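VAL-1 (Chlorella virus, PDB 3A0N) probably cleaves alginate and related uronate polysaccharides by beta-elimination, as a lyase of polysaccharide lyase family 14. Local coordinates at residues I117-K122 with T219-P224; G124-I129 with F151-F156; R167-T172 with E187-V192. One frame throughout, in Å; residues are numbered along the deposited sequence.

Interaction 1 (I117-K122 with T219-P224); sequences IMWQEK and TFFGGP. With BDP (beta-D-glucopyranuronic acid), chain B.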
# COMPACT_ATOMS: atom_id res chain seq x y z
N ILE A 117 1.83 -0.65 2.42
CA ILE A 117 2.08 -1.96 2.96
C ILE A 117 3.10 -2.71 2.11
O ILE A 117 2.93 -2.79 0.88
CB ILE A 117 0.81 -2.80 2.99
CG1 ILE A 117 -0.23 -2.24 3.97
CG2 ILE A 117 1.08 -4.27 3.28
CD1 ILE A 117 0.15 -2.32 5.43
N MET A 118 4.12 -3.27 2.76
CA MET A 118 4.94 -4.29 2.12
C MET A 118 4.83 -5.60 2.86
O MET A 118 4.68 -5.61 4.09
CB MET A 118 6.43 -3.93 2.06
CG MET A 118 6.84 -2.97 1.00
SD MET A 118 8.64 -2.78 0.88
CE MET A 118 9.14 -4.41 0.30
N TRP A 119 4.92 -6.72 2.13
CA TRP A 119 5.16 -7.99 2.82
C TRP A 119 6.68 -8.15 2.90
O TRP A 119 7.44 -7.40 2.29
CB TRP A 119 4.51 -9.16 2.13
CG TRP A 119 5.16 -9.77 0.92
CD1 TRP A 119 6.15 -10.74 0.93
CD2 TRP A 119 4.87 -9.50 -0.45
NE1 TRP A 119 6.47 -11.04 -0.38
CE2 TRP A 119 5.70 -10.30 -1.25
CE3 TRP A 119 3.98 -8.64 -1.14
CZ2 TRP A 119 5.69 -10.29 -2.63
CZ3 TRP A 119 3.95 -8.61 -2.51
CH2 TRP A 119 4.81 -9.44 -3.27
N GLN A 120 7.02 -9.15 3.73
CA GLN A 120 8.43 -9.42 3.99
C GLN A 120 8.67 -10.93 3.90
O GLN A 120 7.75 -11.70 3.66
CB GLN A 120 8.86 -8.94 5.40
CG GLN A 120 8.64 -7.44 5.49
CD GLN A 120 9.74 -6.65 4.85
OE1 GLN A 120 9.73 -6.27 3.64
NE2 GLN A 120 10.75 -6.37 5.64
N GLU A 121 9.93 -11.30 4.12
CA GLU A 121 10.29 -12.70 4.22
C GLU A 121 9.34 -13.45 5.15
O GLU A 121 8.98 -12.86 6.18
CB GLU A 121 11.74 -12.74 4.72
CG GLU A 121 12.04 -11.82 5.88
CD GLU A 121 12.34 -10.36 5.62
OE1 GLU A 121 12.72 -9.68 6.61
OE2 GLU A 121 12.25 -9.80 4.51
N LYS A 122 9.02 -14.67 4.81
CA LYS A 122 8.19 -15.57 5.61
C LYS A 122 6.86 -14.95 6.02
O LYS A 122 6.29 -15.27 7.05
CB LYS A 122 8.95 -16.01 6.87
CG LYS A 122 10.19 -16.83 6.57
CD LYS A 122 11.19 -16.75 7.72
CE LYS A 122 12.45 -17.55 7.39
NZ LYS A 122 13.20 -16.98 6.25
N THR A 219 1.07 -4.11 -6.80
CA THR A 219 1.61 -5.27 -6.11
C THR A 219 2.65 -5.95 -7.01
O THR A 219 2.40 -6.16 -8.20
CB THR A 219 0.50 -6.22 -5.64
OG1 THR A 219 1.11 -7.29 -4.88
CG2 THR A 219 -0.24 -6.87 -6.81
N PHE A 220 3.82 -6.23 -6.39
CA PHE A 220 4.98 -6.81 -7.07
C PHE A 220 6.02 -7.24 -6.04
O PHE A 220 6.05 -6.73 -4.92
CB PHE A 220 5.61 -5.84 -8.05
CG PHE A 220 6.12 -4.57 -7.46
CD1 PHE A 220 5.26 -3.46 -7.36
CD2 PHE A 220 7.41 -4.36 -6.99
CE1 PHE A 220 5.65 -2.27 -6.80
CE2 PHE A 220 7.80 -3.18 -6.44
CZ PHE A 220 6.96 -2.08 -6.34
N PHE A 221 6.88 -8.19 -6.48
CA PHE A 221 7.99 -8.61 -5.63
C PHE A 221 9.15 -7.63 -5.61
O PHE A 221 9.53 -7.04 -6.57
CB PHE A 221 8.52 -9.94 -6.17
CG PHE A 221 7.82 -11.15 -5.58
CD1 PHE A 221 8.41 -11.98 -4.63
CD2 PHE A 221 6.52 -11.46 -6.02
CE1 PHE A 221 7.74 -13.07 -4.06
CE2 PHE A 221 5.88 -12.53 -5.44
CZ PHE A 221 6.44 -13.37 -4.48
N GLY A 222 9.68 -7.51 -4.36
CA GLY A 222 10.86 -6.67 -4.24
C GLY A 222 10.68 -5.18 -4.31
O GLY A 222 9.57 -4.76 -3.87
N GLY A 223 11.62 -4.34 -4.70
CA GLY A 223 12.97 -4.85 -5.02
C GLY A 223 13.75 -5.07 -3.75
O GLY A 223 13.33 -4.80 -2.62
N PRO A 224 14.97 -5.60 -3.88
CA PRO A 224 15.59 -5.98 -5.14
C PRO A 224 15.38 -7.42 -5.58
O PRO A 224 15.80 -7.79 -6.68
CB PRO A 224 17.08 -5.82 -4.74
CG PRO A 224 17.15 -6.24 -3.32
CD PRO A 224 15.82 -5.86 -2.69
C1 BDP B . 12.68 -2.87 2.41
C2 BDP B . 13.03 -4.26 2.94
C3 BDP B . 12.77 -4.31 4.46
C4 BDP B . 13.51 -3.17 5.15
C5 BDP B . 13.13 -1.82 4.52
C6 BDP B . 14.06 -0.72 5.07
O2 BDP B . 12.16 -5.22 2.29
O3 BDP B . 13.23 -5.58 4.91
O4 BDP B . 13.27 -3.16 6.57
O5 BDP B . 13.43 -1.87 3.11
O6A BDP B . 13.62 0.09 5.92
O1 BDP B . 13.04 -2.81 1.01
O6B BDP B . 15.23 -0.70 4.62
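W119 takes its less common rotamer, with CG lodged between the backbone N and the carbonyl carbon (chi1 79°), and this swings the indole across to F221 and the strand residue T219. In T219, OG1 stands anti to the backbone N, which sets the hydroxyl at the indole rim. The main event is a T-shaped stack: the six-membered ring of W119 drives its edge onto one face of F221, centroids 4.8 Å apart and planes at 80°. CZ2 of W119 sits almost over the middle of the phenyl ring, 3.6 Å from F221 CE2. Farther along the same indole edge, W119 CH2 comes within 3.4 Å of the backbone F220 O, and W119 CZ3 lies 3.9 Å from T219 OG1, close to the indole plane. No hydrogen bond joins the two segments. The polar groups are satisfied by other parts of the chain: W119 NE1 bonds to F87 O, and T219 OG1 to Y44 OH and K92 O, so the indole N-H and the threonine hydroxyl, both buried, have partners. Y44 also meets F221 edge-to-face. Beside this aromatic cluster, M118 bends at chi3 and brings CE to 4.2 Å from G222 O, an oxygen hydrogen-bonded to K92 NZ. The same methyl is 3.7 Å from O2 of the bound glucuronate. G222 has positive phi, and cis peptide bonds precede both G223 and P224, where the strand gives way to a loop. The strand pieces 117-119 and 219-221 run 9.0 Å apart at 36°, with strand 91-99 between them, as expected of next-but-one neighbours in the sugar-binding antiparallel sheet of a concanavalin-like (jelly-roll) beta-sandwich.

Interaction 2 (G124-I129 with F151-F156); sequences GVIDYI and FFQDDF. With BDP (beta-D-glucopyranuronic acid), chain B.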
# COMPACT_ATOMS: atom_id res chain seq x y z
N GLY A 124 6.07 -11.77 6.67
CA GLY A 124 6.08 -10.59 7.53
C GLY A 124 5.35 -9.43 6.82
O GLY A 124 5.07 -9.48 5.62
N VAL A 125 5.06 -8.40 7.61
CA VAL A 125 4.48 -7.17 7.08
C VAL A 125 5.21 -5.97 7.69
O VAL A 125 5.61 -5.96 8.86
CB VAL A 125 2.96 -7.12 7.36
CG1 VAL A 125 2.35 -5.77 6.98
CG2 VAL A 125 2.22 -8.22 6.60
N ILE A 126 5.38 -4.92 6.89
CA ILE A 126 5.87 -3.66 7.39
C ILE A 126 5.05 -2.49 6.79
O ILE A 126 4.41 -2.63 5.74
CB ILE A 126 7.34 -3.40 7.04
CG1 ILE A 126 7.63 -3.51 5.53
CG2 ILE A 126 8.26 -4.33 7.83
CD1 ILE A 126 9.00 -2.94 5.15
N ASP A 127 5.12 -1.38 7.52
CA ASP A 127 4.71 -0.09 6.99
C ASP A 127 5.89 0.46 6.20
O ASP A 127 7.03 0.39 6.66
CB ASP A 127 4.38 0.83 8.15
CG ASP A 127 3.68 2.11 7.76
OD1 ASP A 127 3.30 2.31 6.58
OD2 ASP A 127 3.51 2.94 8.69
N TYR A 128 5.70 1.01 5.01
CA TYR A 128 6.82 1.42 4.16
C TYR A 128 6.58 2.85 3.71
O TYR A 128 5.61 3.05 2.97
CB TYR A 128 6.90 0.44 3.00
CG TYR A 128 8.12 0.55 2.12
CD1 TYR A 128 9.39 0.31 2.66
CD2 TYR A 128 8.03 0.85 0.78
CE1 TYR A 128 10.52 0.41 1.85
CE2 TYR A 128 9.14 0.95 -0.05
CZ TYR A 128 10.37 0.72 0.52
OH TYR A 128 11.49 0.80 -0.30
N ILE A 129 7.39 3.81 4.14
CA ILE A 129 7.05 5.20 3.92
C ILE A 129 8.09 5.92 3.11
O ILE A 129 9.32 5.81 3.28
CB ILE A 129 6.94 5.92 5.30
CG1 ILE A 129 5.84 5.29 6.14
CG2 ILE A 129 6.78 7.41 5.15
CD1 ILE A 129 5.67 5.91 7.51
N PHE A 151 8.86 0.41 8.91
CA PHE A 151 8.48 0.36 10.31
C PHE A 151 7.72 -0.94 10.61
O PHE A 151 7.09 -1.53 9.73
CB PHE A 151 7.61 1.58 10.68
CG PHE A 151 8.37 2.89 10.50
CD1 PHE A 151 9.18 3.40 11.48
CD2 PHE A 151 8.29 3.61 9.32
CE1 PHE A 151 9.91 4.55 11.30
CE2 PHE A 151 9.01 4.78 9.13
CZ PHE A 151 9.82 5.27 10.14
N PHE A 152 7.78 -1.35 11.87
CA PHE A 152 7.08 -2.48 12.45
C PHE A 152 7.65 -3.83 12.06
O PHE A 152 7.01 -4.85 12.08
CB PHE A 152 5.55 -2.48 12.15
CG PHE A 152 4.86 -1.14 12.38
CD1 PHE A 152 5.14 -0.32 13.45
CD2 PHE A 152 3.89 -0.72 11.47
CE1 PHE A 152 4.48 0.89 13.64
CE2 PHE A 152 3.22 0.48 11.65
CZ PHE A 152 3.52 1.29 12.73
N GLN A 153 8.94 -3.82 11.69
CA GLN A 153 9.59 -5.07 11.35
C GLN A 153 9.48 -6.15 12.42
O GLN A 153 9.26 -7.32 12.09
CB GLN A 153 11.10 -4.83 11.12
CG GLN A 153 11.38 -4.04 9.85
CD GLN A 153 11.48 -2.55 10.08
OE1 GLN A 153 10.98 -2.00 11.08
NE2 GLN A 153 12.13 -1.88 9.13
N ASP A 154 9.63 -5.77 13.70
CA ASP A 154 9.51 -6.79 14.74
C ASP A 154 8.09 -7.25 15.05
O ASP A 154 7.86 -8.23 15.76
CB ASP A 154 10.05 -6.25 16.09
CG ASP A 154 11.54 -6.01 16.14
OD1 ASP A 154 12.22 -6.66 15.30
OD2 ASP A 154 12.04 -5.23 16.97
N ASP A 155 7.11 -6.48 14.58
CA ASP A 155 5.76 -6.50 15.07
C ASP A 155 4.80 -7.39 14.29
O ASP A 155 3.75 -7.82 14.75
CB ASP A 155 5.18 -5.07 15.11
CG ASP A 155 6.03 -4.16 15.95
OD1 ASP A 155 6.41 -4.57 17.08
OD2 ASP A 155 6.41 -3.02 15.59
N PHE A 156 5.18 -7.69 13.05
CA PHE A 156 4.35 -8.55 12.22
C PHE A 156 5.13 -9.70 11.61
O PHE A 156 4.91 -10.13 10.48
CB PHE A 156 3.70 -7.70 11.11
CG PHE A 156 2.70 -6.64 11.64
CD1 PHE A 156 1.48 -7.03 12.15
CD2 PHE A 156 3.08 -5.30 11.62
CE1 PHE A 156 0.61 -6.05 12.63
CE2 PHE A 156 2.19 -4.33 12.06
CZ PHE A 156 0.98 -4.73 12.60
C1 BDP B . 12.68 -2.87 2.41
C2 BDP B . 13.03 -4.26 2.94
C3 BDP B . 12.77 -4.31 4.46
C4 BDP B . 13.51 -3.17 5.15
C5 BDP B . 13.13 -1.82 4.52
C6 BDP B . 14.06 -0.72 5.07
O2 BDP B . 12.16 -5.22 2.29
O3 BDP B . 13.23 -5.58 4.91
O4 BDP B . 13.27 -3.16 6.57
O5 BDP B . 13.43 -1.87 3.11
O6A BDP B . 13.62 0.09 5.92
O1 BDP B . 13.04 -2.81 1.01
O6B BDP B . 15.23 -0.70 4.62
O HOH W 1 7.16 -7.73 10.32
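D127 and F151 form an antiparallel hydrogen-bonded pair where the short outermost strand 149-151 closes one side of the sugar-binding sheet of the beta-sandwich. This is the tight half of the contact: D127 N donates to F151 O at 3.0 Å, and F151 N returns a straighter bond to D127 O (162° at the hydrogen). F152, with positive phi, leaves the strand, and its ring lies alongside D127, both side chains pointing the same way, carboxylate and ring planes 22° apart, F152 CD2 3.7 Å from D127 CB. The carboxylate itself is bonded to S188 OG through OD2. I129 CD1 packs on F151 CE2 at a right angle. The chain then loops out at D154, which is exposed, and D155, and returns at F156, whose CB touches V125 CB. Here bonding is loose: V125 N reaches F156 O by only a weak bond of 3.4 Å, and a water fills in, 2.8 Å from V125 O and equally near Q153 O. Q153, bent at chi2 (93°), packs its CG on I126 CG2 and extends its amide to the bound glucuronate, where Q153 NE2 gives BDP O4 a nearly straight hydrogen bond of 3.1 Å.

Interaction 3 (R167-T172 with E187-V192); sequences RIEIGT and ESYVIV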
# COMPACT_ATOMS: atom_id res chain seq x y z
N ARG A 167 -6.41 -10.38 6.66
CA ARG A 167 -6.97 -9.04 6.59
C ARG A 167 -5.90 -8.01 6.92
O ARG A 167 -5.20 -8.07 7.94
CB ARG A 167 -8.18 -8.90 7.53
CG ARG A 167 -9.24 -9.96 7.25
CD ARG A 167 -10.30 -10.02 8.33
NE ARG A 167 -9.71 -10.06 9.66
CZ ARG A 167 -9.22 -11.11 10.29
NH1 ARG A 167 -9.23 -12.31 9.72
NH2 ARG A 167 -8.71 -10.96 11.50
N ILE A 168 -5.77 -7.05 6.02
CA ILE A 168 -4.79 -5.98 6.11
C ILE A 168 -5.46 -4.62 6.04
O ILE A 168 -6.42 -4.44 5.27
CB ILE A 168 -3.78 -6.11 4.95
CG1 ILE A 168 -3.14 -7.51 4.97
CG2 ILE A 168 -2.77 -4.99 4.97
CD1 ILE A 168 -2.08 -7.73 3.91
N GLU A 169 -4.99 -3.68 6.84
CA GLU A 169 -5.45 -2.31 6.78
C GLU A 169 -4.27 -1.36 6.90
O GLU A 169 -3.30 -1.67 7.63
CB GLU A 169 -6.42 -1.92 7.92
CG GLU A 169 -7.51 -2.95 8.18
CD GLU A 169 -8.70 -2.35 8.92
OE1 GLU A 169 -8.76 -1.13 9.10
OE2 GLU A 169 -9.53 -3.17 9.35
N ILE A 170 -4.31 -0.21 6.27
CA ILE A 170 -3.30 0.83 6.44
C ILE A 170 -4.00 2.19 6.59
O ILE A 170 -4.79 2.61 5.75
CB ILE A 170 -2.25 0.85 5.32
CG1 ILE A 170 -1.14 1.86 5.59
CG2 ILE A 170 -2.90 1.08 3.95
CD1 ILE A 170 0.06 1.60 4.70
N GLY A 171 -3.72 2.80 7.72
CA GLY A 171 -4.34 4.07 8.14
C GLY A 171 -3.38 5.20 7.96
O GLY A 171 -2.16 5.09 8.21
N THR A 172 -3.75 6.39 7.46
CA THR A 172 -2.89 7.55 7.30
C THR A 172 -3.61 8.79 7.84
O THR A 172 -4.78 8.98 7.46
CB THR A 172 -2.55 7.82 5.83
OG1 THR A 172 -2.18 6.59 5.14
CG2 THR A 172 -1.38 8.79 5.68
N GLU A 187 0.16 10.65 11.59
CA GLU A 187 0.16 9.28 12.04
C GLU A 187 0.04 8.28 10.88
O GLU A 187 -0.45 8.63 9.83
CB GLU A 187 -1.00 9.03 13.01
CG GLU A 187 -1.14 10.08 14.10
CD GLU A 187 -2.23 9.80 15.10
OE1 GLU A 187 -3.10 8.93 14.88
OE2 GLU A 187 -2.21 10.48 16.16
N SER A 188 0.47 7.06 11.20
CA SER A 188 0.22 5.92 10.34
C SER A 188 -0.19 4.72 11.18
O SER A 188 0.29 4.59 12.31
CB SER A 188 1.48 5.54 9.53
OG SER A 188 1.24 4.38 8.78
N TYR A 189 -1.06 3.83 10.71
CA TYR A 189 -1.17 2.57 11.43
C TYR A 189 -1.27 1.42 10.46
O TYR A 189 -1.72 1.59 9.32
CB TYR A 189 -2.34 2.58 12.40
CG TYR A 189 -3.78 2.62 11.97
CD1 TYR A 189 -4.44 1.59 11.35
CD2 TYR A 189 -4.49 3.78 12.26
CE1 TYR A 189 -5.77 1.66 10.97
CE2 TYR A 189 -5.82 3.87 11.90
CZ TYR A 189 -6.43 2.84 11.27
OH TYR A 189 -7.77 2.96 10.93
N VAL A 190 -0.89 0.24 10.91
CA VAL A 190 -1.06 -0.97 10.10
C VAL A 190 -1.84 -1.97 10.93
O VAL A 190 -1.51 -2.10 12.12
CB VAL A 190 0.29 -1.57 9.66
CG1 VAL A 190 0.14 -2.97 9.10
CG2 VAL A 190 0.95 -0.61 8.67
N ILE A 191 -2.78 -2.67 10.37
CA ILE A 191 -3.49 -3.76 11.00
C ILE A 191 -3.30 -5.02 10.18
O ILE A 191 -3.49 -4.98 8.96
CB ILE A 191 -5.00 -3.49 11.17
CG1 ILE A 191 -5.26 -2.14 11.86
CG2 ILE A 191 -5.67 -4.64 11.89
CD1 ILE A 191 -6.74 -1.85 12.03
N VAL A 192 -2.91 -6.13 10.79
CA VAL A 192 -2.84 -7.39 10.06
C VAL A 192 -3.52 -8.43 10.94
O VAL A 192 -3.07 -8.65 12.07
CB VAL A 192 -1.41 -7.87 9.78
CG1 VAL A 192 -1.48 -9.14 8.94
CG2 VAL A 192 -0.59 -6.77 9.10
O HOH W 2 -9.24 0.70 10.95
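G171 and Y189 face each other in a regular antiparallel beta ladder, part of the sheet of the jelly-roll sandwich that backs the sugar-binding one. The tyrosine has CG between its backbone N and carbonyl carbon (chi1 68°), which folds the ring over the neighbouring strand so that it lies flat across the glycine. G171 CA stands 3.8 Å from the ring centroid and only 4° off the normal, a CH-pi contact, and the ring fills the space above the glycine, which has no side chain. This cross-strand covering of a glycine by an aromatic is a known beta-sheet pairing. The two residues are also joined by backbone bonds, G171 N to Y189 O (2.8 Å) being nearly linear, whereas Y189 N approaches G171 O from above the carbonyl plane. K196 adds a cation-pi contact to the ring. One hydrogen-bonded pair further on, E169 and I191 lie side by side, pointing the same way. The glutamate chain is extended beyond CG, and its aliphatic part runs along the isoleucine until E169 OE1 meets I191 CD1 at 3.6 Å; E169 OE2 forms a salt bridge with K241. On the other face, I168, I170, V190 and V192 turn toward the opposing sheet. They contribute little direct contact to each other, I170 CG1 and V190 CG2 being 4.5 Å apart, and pack instead on I117, V125 and D127. T172 OG1 and S188 OG, on this same face, both accept from N115 ND2, and S188 OG also bonds D127 OD2 of the opposing sheet. Back on the tyrosine face, E169 OE1 sits near the Y189 ring plane at its edge; Y189 OH bonds T74 OG1, and a water lies 2.6 Å from E169 OE1 and 2.7 Å from Y189 OH.

In the fold
Interactions 1 and 2 belong to the seven-stranded sheet, where strands 112-119 and 125-130 are neighbours joined by M118 O and I126 N; interaction 3 lies in the opposing sheet. Their centres are about 11 Å (1 and 2), 10 Å (2 and 3) and 16 Å (1 and 3) apart. Along the chain, the segments of interactions 2 and 3 follow one another between the two segments of interaction 1. I117 packs on I168, I170 and V190, and D127 OD2 bonds to S188 OG, fastening the sheets across the sandwich interior. The other face of the sugar-binding sheet carries M118, Y128 and the bound glucuronate, consistent with a substrate groove there.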